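Local coordinates for WZI (Escherichia coli, PDB 2YNK), which probably binds capsular polysaccharide at the cell surface, as an outer membrane beta-barrel lectin that underpins group 1 capsule assembly, at residues S18-I23 / G284-F289; Q269-D274 / E296-F301; G291-E296 / N306-G311. All coordinates share one frame; numbering follows the deposited sequence.

In the fold
The three contacts follow strand 287-295 of the closed antiparallel barrel from one end to the other. Contact 1 joins the start of this strand to the end of helix 8-19. Contact 3 pairs its later half with strand 306-317, and contact 2 folds the chain just beyond it back against strand 268-278, its neighbour on the other flank. Centres of contacts 1 and 3 lie about 23 Å apart, contacts 2 and 3 about 10 Å, contacts 1 and 2 about 30 Å. Along the chain, contact 2 alternates with both others, while contact 1 closes before contact 3 opens; contacts 2 and 3 share Glu-296. One barrel strand thus links the N-terminal helical region to a surface hairpin.

Contact 1. Residues S18-I23 / G284-F289; sequences SDRGVI and GWPVSF
Asp-19, in the last turn of helix 8-19, meets Ser-288, near the start of strand 287-295, through a single side-chain hydrogen bond. Ser-288 OG donates to Asp-19 OD2 over 2.8 Å, coming from above the carboxylate, 84° out of its plane. The CB bond of Asp-19 already points toward the strand, and CG stands anti to the carbonyl carbon (chi1 -73°). The other oxygen, OD1, forms a salt bridge with Lys-276, while Glu-313 lies close to OD2; that second acid would tend to raise the proton affinity of Asp-19, and the lysine to lower it. A water ties the backbones together beside this bond, donating to Asp-19 O at 2.7 Å and to Val-287 O at 2.9 Å. Pro-286, the centre of an inverse gamma turn, supplies the apolar half of the contact. Its CA packs on Asp-19 O, and its ring lies alongside Arg-20, with Pro-286 CB 3.7 Å from Arg-20 CG. Farther out, Arg-20 NH1 is 3.9 Å from Pro-286 CG, the guanidinium obliquely placed and held by Glu-51 and by the carbonyl of His-315. Gly-21, with positive phi, closes the C-terminal end of helix 8-19 in a Schellman motif. This end of an N-terminal helix packs on the start of a barrel strand.

Contact 2. Residues Q269-D274 / E296-F301; sequences QLAGFD and EDESGF
Leu-270 and Glu-296 lie side by side, pointing the same way, at the close-packed end of this contact, where strand 268-278 is met by the corner that follows strand 287-295. The CB bond of Glu-296 leads away from the strand, but CG beside the backbone N and a bend at chi2 (-78°) bring the carboxylate back alongside the leucine. Glu-296 OE1 lies 3.6 Å from both CG and CD1 of Leu-270, and OE2 is 3.8 Å from Leu-270 CD2; both oxygens lie against the leucine's methyl and methine groups, and OE1 also faces the carbonyl oxygen of Gln-269. The polar partner of OE2 is the backbone N of Tyr-343, in a loop that also touches the leucine. Next along, the methyl of Ala-271, pointing toward the hairpin, touches the carboxylate of Glu-298, its CB 3.7 Å from OE1 and 3.9 Å from OE2; this second carboxylate forms a salt bridge with Arg-232 of the adjoining strand. Beyond it the contact opens toward the surface. Phe-273 offers little more than a ring edge, with CZ 3.5 Å from Phe-301 O in the plane of the ring, while the CB bond of Phe-301 points away from the strand. The Phe-273 side chain is about 6 Å from a bound hexane, consistent with a position on the outer, lipid-facing surface. Glu-296 with Asp-297 forms a classic beta bulge opposite Ser-304. No hydrogen bond crosses between the two segments: the carboxylates find their polar partners elsewhere, and burial beside Leu-270 and the nearby carbonyl of Gln-269 would tend to raise the proton affinity of Glu-296, opposed by the N-H of Tyr-343.

Contact 3. Residues G291-E296 / N306-G311; sequences GQMIGE and NMFLGG
Strands 291-295 and 306-311 run antiparallel, 163° between their directions and 4.5 Å at closest approach, with Gln-292 opposite Leu-309 and Ile-294 opposite Met-307 as hydrogen-bonded pairs. Each pair has one good bond and one weak: Gln-292 N to Leu-309 O is 2.8 Å and Met-307 N to Ile-294 O 2.7 Å, the latter nearly along the C=O axis, whereas the return bonds Leu-309 N to Gln-292 O and Ile-294 N to Met-307 O are poorly angled. On the face that carries Gln-292, CB of this residue sits 3.8 Å from Leu-309 CD2. The glutamine chain then runs out extended (chi2 174°), and its amide is held at both ends, OE1 by Leu-160 N and NE2 by Trp-152 O. Ile-294 and Met-307, the latter a selenomethionine bent at chi3, meet more loosely, with Ile-294 CG2 4.2 Å from Met-307 CE. These are adjacent strands of an antiparallel barrel, joined through the small hairpin of strands 298-299 and 302-304; the face with Gln-292 and Leu-309 packs against the loop of Leu-160, consistent with an inward orientation. The other face bears Met-293, a second selenomethionine, between Asn-306 and Phe-308. Its extended chain lies alongside the phenylalanine in a Met-aromatic contact, with SE 5.0 Å from the ring centroid and oblique to it, and CG 3.7 Å from Phe-308 CE2. The methyl CE reaches the ring atom CZ of Phe-308 and also the amide of Asn-306. That amide hands its ND2 to the carbonyl of Pro-303, while OD1 lies 3.2 Å from CA of Gly-295, which has no side chain.

Contact 1. Residues S18-I23 / G284-F289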
ATOM      1  N   SER A  18       8.371 -15.297  -1.535  1.00 62.33           N
ATOM      2  CA  SER A  18       7.477 -15.641  -2.643  1.00 62.23           C
ATOM      3  C   SER A  18       8.219 -15.695  -3.969  1.00 61.43           C
ATOM      4  O   SER A  18       8.023 -16.615  -4.755  1.00 63.98           O
ATOM      5  CB  SER A  18       6.310 -14.647  -2.725  1.00 63.54           C
ATOM      6  OG  SER A  18       5.669 -14.682  -3.992  1.00 66.17           O
ATOM      7  N   ASP A  19       9.074 -14.711  -4.210  1.00 60.65           N
ATOM      8  CA  ASP A  19       9.774 -14.608  -5.486  1.00 62.66           C
ATOM      9  C   ASP A  19      10.896 -15.630  -5.614  1.00 61.36           C
ATOM     10  O   ASP A  19      11.341 -15.923  -6.712  1.00 61.31           O
ATOM     11  CB  ASP A  19      10.327 -13.194  -5.676  1.00 64.98           C
ATOM     12  CG  ASP A  19       9.242 -12.176  -5.986  1.00 67.05           C
ATOM     13  OD1 ASP A  19       8.050 -12.446  -5.716  1.00 70.92           O
ATOM     14  OD2 ASP A  19       9.585 -11.099  -6.512  1.00 69.75           O
ATOM     15  N   ARG A  20      11.351 -16.158  -4.485  1.00 60.95           N
ATOM     16  CA  ARG A  20      12.321 -17.240  -4.463  1.00 60.65           C
ATOM     17  C   ARG A  20      11.643 -18.600  -4.486  1.00 60.96           C
ATOM     18  O   ARG A  20      12.319 -19.610  -4.398  1.00 64.85           O
ATOM     19  CB  ARG A  20      13.187 -17.154  -3.207  1.00 61.02           C
ATOM     20  CG  ARG A  20      14.104 -15.944  -3.162  1.00 60.48           C
ATOM     21  CD  ARG A  20      14.939 -15.939  -1.893  1.00 60.36           C
ATOM     22  NE  ARG A  20      15.873 -17.062  -1.857  1.00 61.07           N
ATOM     23  CZ  ARG A  20      17.031 -17.115  -2.511  1.00 60.97           C
ATOM     24  NH1 ARG A  20      17.428 -16.103  -3.270  1.00 60.04           N
ATOM     25  NH2 ARG A  20      17.799 -18.198  -2.407  1.00 61.97           N
ATOM     26  N   GLY A  21      10.315 -18.635  -4.572  1.00 59.56           N
ATOM     27  CA  GLY A  21       9.582 -19.895  -4.641  1.00 58.06           C
ATOM     28  C   GLY A  21       9.452 -20.680  -3.342  1.00 56.50           C
ATOM     29  O   GLY A  21       8.914 -21.783  -3.346  1.00 59.54           O
ATOM     30  N   VAL A  22       9.924 -20.129  -2.230  1.00 53.00           N
ATOM     31  CA  VAL A  22       9.802 -20.791  -0.935  1.00 52.16           C
ATOM     32  C   VAL A  22       8.364 -20.826  -0.425  1.00 53.58           C
ATOM     33  O   VAL A  22       8.015 -21.704   0.353  1.00 53.77           O
ATOM     34  CB  VAL A  22      10.650 -20.087   0.126  1.00 50.42           C
ATOM     35  CG1 VAL A  22      10.493 -20.774   1.476  1.00 50.13           C
ATOM     36  CG2 VAL A  22      12.106 -20.034  -0.312  1.00 50.36           C
ATOM     37  N   ILE A  23       7.559 -19.829  -0.812  1.00 55.55           N
ATOM     38  CA  ILE A  23       6.104 -19.839  -0.590  1.00 55.45           C
ATOM     39  C   ILE A  23       5.369 -19.296  -1.820  1.00 56.18           C
ATOM     40  O   ILE A  23       5.991 -18.738  -2.728  1.00 57.14           O
ATOM     41  CB  ILE A  23       5.675 -19.055   0.672  1.00 54.88           C
ATOM     42  CG1 ILE A  23       6.185 -17.615   0.641  1.00 55.58           C
ATOM     43  CG2 ILE A  23       6.173 -19.745   1.929  1.00 55.12           C
ATOM     44  CD1 ILE A  23       5.941 -16.857   1.936  1.00 54.91           C
ATOM     45  N   GLY A 284      14.979 -20.083 -12.530  1.00 68.49           N
ATOM     46  CA  GLY A 284      15.612 -20.176 -11.216  1.00 69.03           C
ATOM     47  C   GLY A 284      16.216 -18.866 -10.728  1.00 68.86           C
ATOM     48  O   GLY A 284      17.009 -18.862  -9.787  1.00 68.48           O
ATOM     49  N   TRP A 285      15.844 -17.756 -11.365  1.00 69.66           N
ATOM     50  CA  TRP A 285      16.242 -16.432 -10.904  1.00 69.48           C
ATOM     51  C   TRP A 285      15.205 -15.919  -9.947  1.00 66.40           C
ATOM     52  O   TRP A 285      14.012 -15.974 -10.246  1.00 66.33           O
ATOM     53  CB  TRP A 285      16.386 -15.462 -12.071  1.00 72.21           C
ATOM     54  CG  TRP A 285      17.531 -15.776 -13.003  1.00 76.63           C
ATOM     55  CD1 TRP A 285      18.584 -16.669 -12.800  1.00 79.23           C
ATOM     56  CD2 TRP A 285      17.796 -15.170 -14.313  1.00 80.08           C
ATOM     57  NE1 TRP A 285      19.441 -16.670 -13.872  1.00 81.33           N
ATOM     58  CE2 TRP A 285      19.029 -15.794 -14.813  1.00 82.23           C
ATOM     59  CE3 TRP A 285      17.159 -14.219 -15.097  1.00 80.12           C
ATOM     60  CZ2 TRP A 285      19.576 -15.460 -16.041  1.00 84.17           C
ATOM     61  CZ3 TRP A 285      17.718 -13.894 -16.337  1.00 83.28           C
ATOM     62  CH2 TRP A 285      18.898 -14.501 -16.795  1.00 84.86           C
ATOM     63  N   PRO A 286      15.636 -15.406  -8.782  1.00 64.21           N
ATOM     64  CA  PRO A 286      14.701 -14.865  -7.814  1.00 63.32           C
ATOM     65  C   PRO A 286      14.422 -13.403  -8.157  1.00 62.37           C
ATOM     66  O   PRO A 286      14.743 -12.485  -7.393  1.00 59.99           O
ATOM     67  CB  PRO A 286      15.464 -15.014  -6.510  1.00 64.23           C
ATOM     68  CG  PRO A 286      16.884 -14.776  -6.902  1.00 64.95           C
ATOM     69  CD  PRO A 286      17.027 -15.224  -8.331  1.00 65.39           C
ATOM     70  N   VAL A 287      13.831 -13.227  -9.333  1.00 61.15           N
ATOM     71  CA  VAL A 287      13.614 -11.938  -9.943  1.00 60.50           C
ATOM     72  C   VAL A 287      12.194 -11.955 -10.480  1.00 60.58           C
ATOM     73  O   VAL A 287      11.714 -12.999 -10.926  1.00 61.27           O
ATOM     74  CB  VAL A 287      14.599 -11.710 -11.107  1.00 61.77           C
ATOM     75  CG1 VAL A 287      14.261 -10.434 -11.869  1.00 62.50           C
ATOM     76  CG2 VAL A 287      16.027 -11.665 -10.592  1.00 61.25           C
ATOM     77  N   SER A 288      11.514 -10.817 -10.412  1.00 58.38           N
ATOM     78  CA  SER A 288      10.193 -10.693 -11.003  1.00 57.82           C
ATOM     79  C   SER A 288      10.077  -9.359 -11.683  1.00 57.44           C
ATOM     80  O   SER A 288      10.844  -8.444 -11.406  1.00 58.43           O
ATOM     81  CB  SER A 288       9.105 -10.798  -9.942  1.00 57.57           C
ATOM     82  OG  SER A 288       9.281 -11.938  -9.128  1.00 60.08           O
ATOM     83  N   PHE A 289       9.116  -9.249 -12.582  1.00 58.41           N
ATOM     84  CA  PHE A 289       8.752  -7.950 -13.097  1.00 61.73           C
ATOM     85  C   PHE A 289       7.239  -7.793 -13.058  1.00 60.89           C
ATOM     86  O   PHE A 289       6.495  -8.778 -13.151  1.00 61.54           O
ATOM     87  CB  PHE A 289       9.358  -7.684 -14.483  1.00 66.61           C
ATOM     88  CG  PHE A 289       8.853  -8.582 -15.579  1.00 70.09           C
ATOM     89  CD1 PHE A 289       9.441  -9.821 -15.812  1.00 74.20           C
ATOM     90  CD2 PHE A 289       7.830  -8.162 -16.423  1.00 73.11           C
ATOM     91  CE1 PHE A 289       8.993 -10.642 -16.846  1.00 77.86           C
ATOM     92  CE2 PHE A 289       7.380  -8.973 -17.462  1.00 77.46           C
ATOM     93  CZ  PHE A 289       7.960 -10.217 -17.675  1.00 78.65           C
TER
HETATM   94  O   HOH W   1      10.592 -14.926  -9.097  1.00 49.75           O

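Contact 2. Residues Q269-D274 / E296-F301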
ATOM      1  N   GLN A 269     -15.167   7.372 -12.334  1.00 57.05           N
ATOM      2  CA  GLN A 269     -14.616   6.025 -12.337  1.00 58.69           C
ATOM      3  C   GLN A 269     -13.104   6.020 -12.546  1.00 57.14           C
ATOM      4  O   GLN A 269     -12.543   6.907 -13.209  1.00 55.82           O
ATOM      5  CB  GLN A 269     -15.281   5.177 -13.437  1.00 65.99           C
ATOM      6  CG  GLN A 269     -16.646   4.588 -13.077  1.00 71.55           C
ATOM      7  CD  GLN A 269     -17.742   5.637 -12.960  1.00 77.37           C
ATOM      8  OE1 GLN A 269     -18.324   5.842 -11.879  1.00 82.04           O
ATOM      9  NE2 GLN A 269     -18.027   6.319 -14.072  1.00 79.95           N
ATOM     10  N   LEU A 270     -12.462   5.013 -11.951  1.00 54.22           N
ATOM     11  CA  LEU A 270     -11.101   4.611 -12.297  1.00 52.47           C
ATOM     12  C   LEU A 270     -11.067   3.086 -12.403  1.00 52.46           C
ATOM     13  O   LEU A 270     -11.720   2.391 -11.633  1.00 51.85           O
ATOM     14  CB  LEU A 270     -10.086   5.101 -11.261  1.00 50.86           C
ATOM     15  CG  LEU A 270      -9.655   6.564 -11.405  1.00 50.52           C
ATOM     16  CD1 LEU A 270     -10.598   7.474 -10.637  1.00 49.92           C
ATOM     17  CD2 LEU A 270      -8.227   6.760 -10.937  1.00 48.45           C
ATOM     18  N   ALA A 271     -10.313   2.565 -13.364  1.00 53.59           N
ATOM     19  CA  ALA A 271     -10.318   1.125 -13.627  1.00 54.24           C
ATOM     20  C   ALA A 271      -9.094   0.702 -14.435  1.00 53.97           C
ATOM     21  O   ALA A 271      -8.652   1.418 -15.327  1.00 54.37           O
ATOM     22  CB  ALA A 271     -11.600   0.721 -14.343  1.00 54.27           C
ATOM     23  N   GLY A 272      -8.545  -0.459 -14.097  1.00 53.45           N
ATOM     24  CA  GLY A 272      -7.396  -0.976 -14.812  1.00 54.57           C
ATOM     25  C   GLY A 272      -6.925  -2.347 -14.370  1.00 54.39           C
ATOM     26  O   GLY A 272      -7.568  -3.009 -13.561  1.00 54.70           O
ATOM     27  N   PHE A 273      -5.780  -2.756 -14.912  1.00 54.98           N
ATOM     28  CA  PHE A 273      -5.225  -4.084 -14.679  1.00 54.76           C
ATOM     29  C   PHE A 273      -3.805  -3.990 -14.154  1.00 53.34           C
ATOM     30  O   PHE A 273      -3.115  -2.986 -14.354  1.00 52.13           O
ATOM     31  CB  PHE A 273      -5.217  -4.904 -15.970  1.00 55.76           C
ATOM     32  CG  PHE A 273      -6.528  -4.906 -16.697  1.00 57.35           C
ATOM     33  CD1 PHE A 273      -7.620  -5.578 -16.177  1.00 59.06           C
ATOM     34  CD2 PHE A 273      -6.668  -4.243 -17.904  1.00 59.04           C
ATOM     35  CE1 PHE A 273      -8.835  -5.593 -16.846  1.00 61.49           C
ATOM     36  CE2 PHE A 273      -7.880  -4.242 -18.577  1.00 62.18           C
ATOM     37  CZ  PHE A 273      -8.967  -4.919 -18.046  1.00 63.42           C
ATOM     38  N   ASP A 274      -3.382  -5.053 -13.481  1.00 53.99           N
ATOM     39  CA  ASP A 274      -1.997  -5.200 -13.046  1.00 53.80           C
ATOM     40  C   ASP A 274      -1.535  -6.634 -13.261  1.00 53.94           C
ATOM     41  O   ASP A 274      -2.352  -7.537 -13.428  1.00 53.60           O
ATOM     42  CB  ASP A 274      -1.815  -4.781 -11.579  1.00 53.62           C
ATOM     43  CG  ASP A 274      -3.072  -4.980 -10.734  1.00 55.93           C
ATOM     44  OD1 ASP A 274      -4.062  -4.215 -10.902  1.00 60.00           O
ATOM     45  OD2 ASP A 274      -3.067  -5.891  -9.880  1.00 54.26           O
ATOM     46  N   GLU A 296      -8.641   6.548 -16.660  1.00 73.08           N
ATOM     47  CA  GLU A 296      -9.667   7.433 -16.119  1.00 69.56           C
ATOM     48  C   GLU A 296     -11.037   7.254 -16.777  1.00 69.39           C
ATOM     49  O   GLU A 296     -12.061   7.506 -16.142  1.00 70.82           O
ATOM     50  CB  GLU A 296      -9.209   8.885 -16.205  1.00 66.95           C
ATOM     51  CG  GLU A 296      -8.300   9.297 -15.055  1.00 66.69           C
ATOM     52  CD  GLU A 296      -9.044   9.581 -13.760  1.00 65.59           C
ATOM     53  OE1 GLU A 296     -10.267   9.315 -13.670  1.00 65.43           O
ATOM     54  OE2 GLU A 296      -8.389  10.075 -12.820  1.00 65.57           O
ATOM     55  N   ASP A 297     -11.046   6.817 -18.035  1.00 71.44           N
ATOM     56  CA  ASP A 297     -12.275   6.478 -18.761  1.00 74.37           C
ATOM     57  C   ASP A 297     -12.277   4.980 -19.095  1.00 78.02           C
ATOM     58  O   ASP A 297     -11.211   4.355 -19.142  1.00 78.60           O
ATOM     59  CB  ASP A 297     -12.366   7.285 -20.063  1.00 75.63           C
ATOM     60  CG  ASP A 297     -12.101   8.771 -19.860  1.00 74.41           C
ATOM     61  OD1 ASP A 297     -12.570   9.332 -18.853  1.00 73.17           O
ATOM     62  OD2 ASP A 297     -11.431   9.383 -20.718  1.00 76.28           O
ATOM     63  N   GLU A 298     -13.458   4.403 -19.329  1.00 82.33           N
ATOM     64  CA  GLU A 298     -13.548   2.966 -19.627  1.00 85.27           C
ATOM     65  C   GLU A 298     -14.233   2.649 -20.965  1.00 88.26           C
ATOM     66  O   GLU A 298     -15.425   2.897 -21.146  1.00 88.72           O
ATOM     67  CB  GLU A 298     -14.229   2.203 -18.483  1.00 87.18           C
ATOM     68  CG  GLU A 298     -14.165   0.689 -18.668  1.00 90.62           C
ATOM     69  CD  GLU A 298     -14.040  -0.093 -17.369  1.00 94.80           C
ATOM     70  OE1 GLU A 298     -14.695   0.274 -16.365  1.00 97.48           O
ATOM     71  OE2 GLU A 298     -13.279  -1.090 -17.361  1.00 97.15           O
ATOM     72  N   SER A 299     -13.446   2.091 -21.887  1.00 91.24           N
ATOM     73  CA  SER A 299     -13.935   1.575 -23.167  1.00 94.61           C
ATOM     74  C   SER A 299     -14.482   0.155 -22.996  1.00 95.41           C
ATOM     75  O   SER A 299     -13.872  -0.818 -23.455  1.00 97.19           O
ATOM     76  CB  SER A 299     -12.801   1.580 -24.204  1.00 97.60           C
ATOM     77  OG  SER A 299     -13.178   0.903 -25.395  1.00102.18           O
ATOM     78  N   GLY A 300     -15.630   0.045 -22.328  1.00 95.32           N
ATOM     79  CA  GLY A 300     -16.285  -1.242 -22.098  1.00 96.21           C
ATOM     80  C   GLY A 300     -15.434  -2.209 -21.300  1.00 95.87           C
ATOM     81  O   GLY A 300     -15.564  -2.305 -20.077  1.00 94.80           O
ATOM     82  N   PHE A 301     -14.554  -2.918 -22.003  1.00 98.84           N
ATOM     83  CA  PHE A 301     -13.679  -3.924 -21.383  1.00101.51           C
ATOM     84  C   PHE A 301     -12.269  -3.391 -21.085  1.00100.72           C
ATOM     85  O   PHE A 301     -11.621  -3.852 -20.141  1.00100.30           O
ATOM     86  CB  PHE A 301     -13.636  -5.247 -22.195  1.00105.86           C
ATOM     87  CG  PHE A 301     -13.496  -5.080 -23.697  1.00108.47           C
ATOM     88  CD1 PHE A 301     -14.622  -4.898 -24.507  1.00109.00           C
ATOM     89  CD2 PHE A 301     -12.248  -5.162 -24.311  1.00112.24           C
ATOM     90  CE1 PHE A 301     -14.497  -4.763 -25.887  1.00111.98           C
ATOM     91  CE2 PHE A 301     -12.121  -5.031 -25.691  1.00116.35           C
ATOM     92  CZ  PHE A 301     -13.246  -4.831 -26.479  1.00115.51           C
TER

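Contact 3. Residues G291-E296 / N306-G311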
ATOM      1  N   GLY A 291       3.694  -4.779 -13.574  1.00 57.40           N
ATOM      2  CA  GLY A 291       3.129  -3.603 -14.237  1.00 57.20           C
ATOM      3  C   GLY A 291       1.685  -3.335 -13.842  1.00 55.94           C
ATOM      4  O   GLY A 291       0.966  -4.240 -13.415  1.00 55.38           O
ATOM      5  N   GLN A 292       1.265  -2.083 -13.981  1.00 55.97           N
ATOM      6  CA  GLN A 292      -0.098  -1.686 -13.649  1.00 56.16           C
ATOM      7  C   GLN A 292      -0.545  -0.579 -14.588  1.00 57.93           C
ATOM      8  O   GLN A 292       0.215   0.359 -14.857  1.00 58.64           O
ATOM      9  CB  GLN A 292      -0.171  -1.209 -12.193  1.00 55.50           C
ATOM     10  CG  GLN A 292      -1.557  -0.766 -11.738  1.00 54.92           C
ATOM     11  CD  GLN A 292      -1.615  -0.450 -10.254  1.00 53.34           C
ATOM     12  OE1 GLN A 292      -0.864   0.393  -9.758  1.00 52.69           O
ATOM     13  NE2 GLN A 292      -2.510  -1.129  -9.536  1.00 52.16           N
HETATM   14  N   MSE A 293      -1.770  -0.693 -15.089  1.00 59.28           N
HETATM   15  CA  MSE A 293      -2.309   0.293 -16.021  1.00 61.84           C
HETATM   16  C   MSE A 293      -3.702   0.661 -15.610  1.00 59.75           C
HETATM   17  O   MSE A 293      -4.637  -0.081 -15.872  1.00 58.63           O
HETATM   18  CB  MSE A 293      -2.301  -0.279 -17.436  1.00 67.35           C
HETATM   19  CG  MSE A 293      -2.741   0.758 -18.473  1.00 73.73           C
HETATM   20 SE   MSE A 293      -3.144  -0.132 -20.186  1.00 86.63          SE
HETATM   21  CE  MSE A 293      -3.127   1.433 -21.384  1.00 87.38           C
ATOM     22  N   ILE A 294      -3.849   1.816 -14.966  1.00 58.55           N
ATOM     23  CA  ILE A 294      -5.163   2.319 -14.581  1.00 57.57           C
ATOM     24  C   ILE A 294      -5.555   3.472 -15.479  1.00 58.31           C
ATOM     25  O   ILE A 294      -4.729   4.333 -15.771  1.00 59.56           O
ATOM     26  CB  ILE A 294      -5.180   2.821 -13.141  1.00 55.14           C
ATOM     27  CG1 ILE A 294      -4.787   1.696 -12.191  1.00 54.69           C
ATOM     28  CG2 ILE A 294      -6.563   3.341 -12.795  1.00 56.49           C
ATOM     29  CD1 ILE A 294      -5.802   0.578 -12.118  1.00 55.07           C
ATOM     30  N   GLY A 295      -6.815   3.481 -15.909  1.00 58.56           N
ATOM     31  CA  GLY A 295      -7.333   4.515 -16.806  1.00 60.29           C
ATOM     32  C   GLY A 295      -8.445   5.327 -16.170  1.00 57.82           C
ATOM     33  O   GLY A 295      -9.119   4.855 -15.256  1.00 58.20           O
ATOM     34  N   GLU A 296      -8.641   6.548 -16.660  1.00 73.08           N
ATOM     35  CA  GLU A 296      -9.667   7.433 -16.119  1.00 69.56           C
ATOM     36  C   GLU A 296     -11.037   7.254 -16.777  1.00 69.39           C
ATOM     37  O   GLU A 296     -12.061   7.506 -16.142  1.00 70.82           O
ATOM     38  CB  GLU A 296      -9.209   8.885 -16.205  1.00 66.95           C
ATOM     39  CG  GLU A 296      -8.300   9.297 -15.055  1.00 66.69           C
ATOM     40  CD  GLU A 296      -9.044   9.581 -13.760  1.00 65.59           C
ATOM     41  OE1 GLU A 296     -10.267   9.315 -13.670  1.00 65.43           O
ATOM     42  OE2 GLU A 296      -8.389  10.075 -12.820  1.00 65.57           O
ATOM     43  N   ASN A 306      -4.971   6.613 -19.854  1.00 66.54           N
ATOM     44  CA  ASN A 306      -4.276   5.666 -18.985  1.00 63.87           C
ATOM     45  C   ASN A 306      -3.011   6.175 -18.311  1.00 60.63           C
ATOM     46  O   ASN A 306      -2.157   6.786 -18.941  1.00 60.92           O
ATOM     47  CB  ASN A 306      -3.930   4.399 -19.772  1.00 65.17           C
ATOM     48  CG  ASN A 306      -5.144   3.556 -20.068  1.00 67.82           C
ATOM     49  OD1 ASN A 306      -5.775   3.023 -19.158  1.00 70.85           O
ATOM     50  ND2 ASN A 306      -5.478   3.424 -21.342  1.00 69.53           N
HETATM   51  N   MSE A 307      -2.909   5.885 -17.018  1.00 59.37           N
HETATM   52  CA  MSE A 307      -1.681   6.079 -16.250  1.00 58.68           C
HETATM   53  C   MSE A 307      -0.957   4.767 -16.216  1.00 56.29           C
HETATM   54  O   MSE A 307      -1.584   3.711 -16.204  1.00 55.29           O
HETATM   55  CB  MSE A 307      -2.024   6.532 -14.837  1.00 58.05           C
HETATM   56  CG  MSE A 307      -2.734   7.880 -14.909  1.00 58.69           C
HETATM   57 SE   MSE A 307      -3.371   8.380 -13.128  1.00 59.00          SE
HETATM   58  CE  MSE A 307      -4.902   7.143 -13.009  1.00 58.64           C
ATOM     59  N   PHE A 308       0.369   4.828 -16.194  1.00 55.32           N
ATOM     60  CA  PHE A 308       1.195   3.640 -16.299  1.00 55.63           C
ATOM     61  C   PHE A 308       2.160   3.472 -15.136  1.00 54.83           C
ATOM     62  O   PHE A 308       2.589   4.447 -14.499  1.00 53.16           O
ATOM     63  CB  PHE A 308       1.980   3.675 -17.597  1.00 57.05           C
ATOM     64  CG  PHE A 308       1.124   3.549 -18.813  1.00 60.02           C
ATOM     65  CD1 PHE A 308       0.565   4.679 -19.404  1.00 61.62           C
ATOM     66  CD2 PHE A 308       0.865   2.301 -19.367  1.00 60.70           C
ATOM     67  CE1 PHE A 308      -0.227   4.567 -20.532  1.00 62.57           C
ATOM     68  CE2 PHE A 308       0.072   2.183 -20.495  1.00 63.34           C
ATOM     69  CZ  PHE A 308      -0.475   3.318 -21.078  1.00 64.03           C
ATOM     70  N   LEU A 309       2.494   2.210 -14.883  1.00 54.05           N
ATOM     71  CA  LEU A 309       3.439   1.840 -13.848  1.00 52.68           C
ATOM     72  C   LEU A 309       4.069   0.499 -14.202  1.00 53.83           C
ATOM     73  O   LEU A 309       3.375  -0.423 -14.625  1.00 54.52           O
ATOM     74  CB  LEU A 309       2.725   1.758 -12.511  1.00 51.67           C
ATOM     75  CG  LEU A 309       3.481   1.168 -11.319  1.00 52.54           C
ATOM     76  CD1 LEU A 309       2.891   1.750 -10.038  1.00 50.56           C
ATOM     77  CD2 LEU A 309       3.459  -0.367 -11.315  1.00 50.16           C
ATOM     78  N   GLY A 310       5.383   0.410 -14.037  1.00 53.52           N
ATOM     79  CA  GLY A 310       6.122  -0.809 -14.297  1.00 53.99           C
ATOM     80  C   GLY A 310       7.327  -0.892 -13.388  1.00 54.18           C
ATOM     81  O   GLY A 310       7.821   0.128 -12.903  1.00 52.82           O
ATOM     82  N   GLY A 311       7.794  -2.113 -13.147  1.00 55.55           N
ATOM     83  CA  GLY A 311       8.983  -2.332 -12.330  1.00 55.78           C
ATOM     84  C   GLY A 311       9.575  -3.732 -12.405  1.00 57.27           C
ATOM     85  O   GLY A 311       8.987  -4.667 -12.962  1.00 57.85           O
TER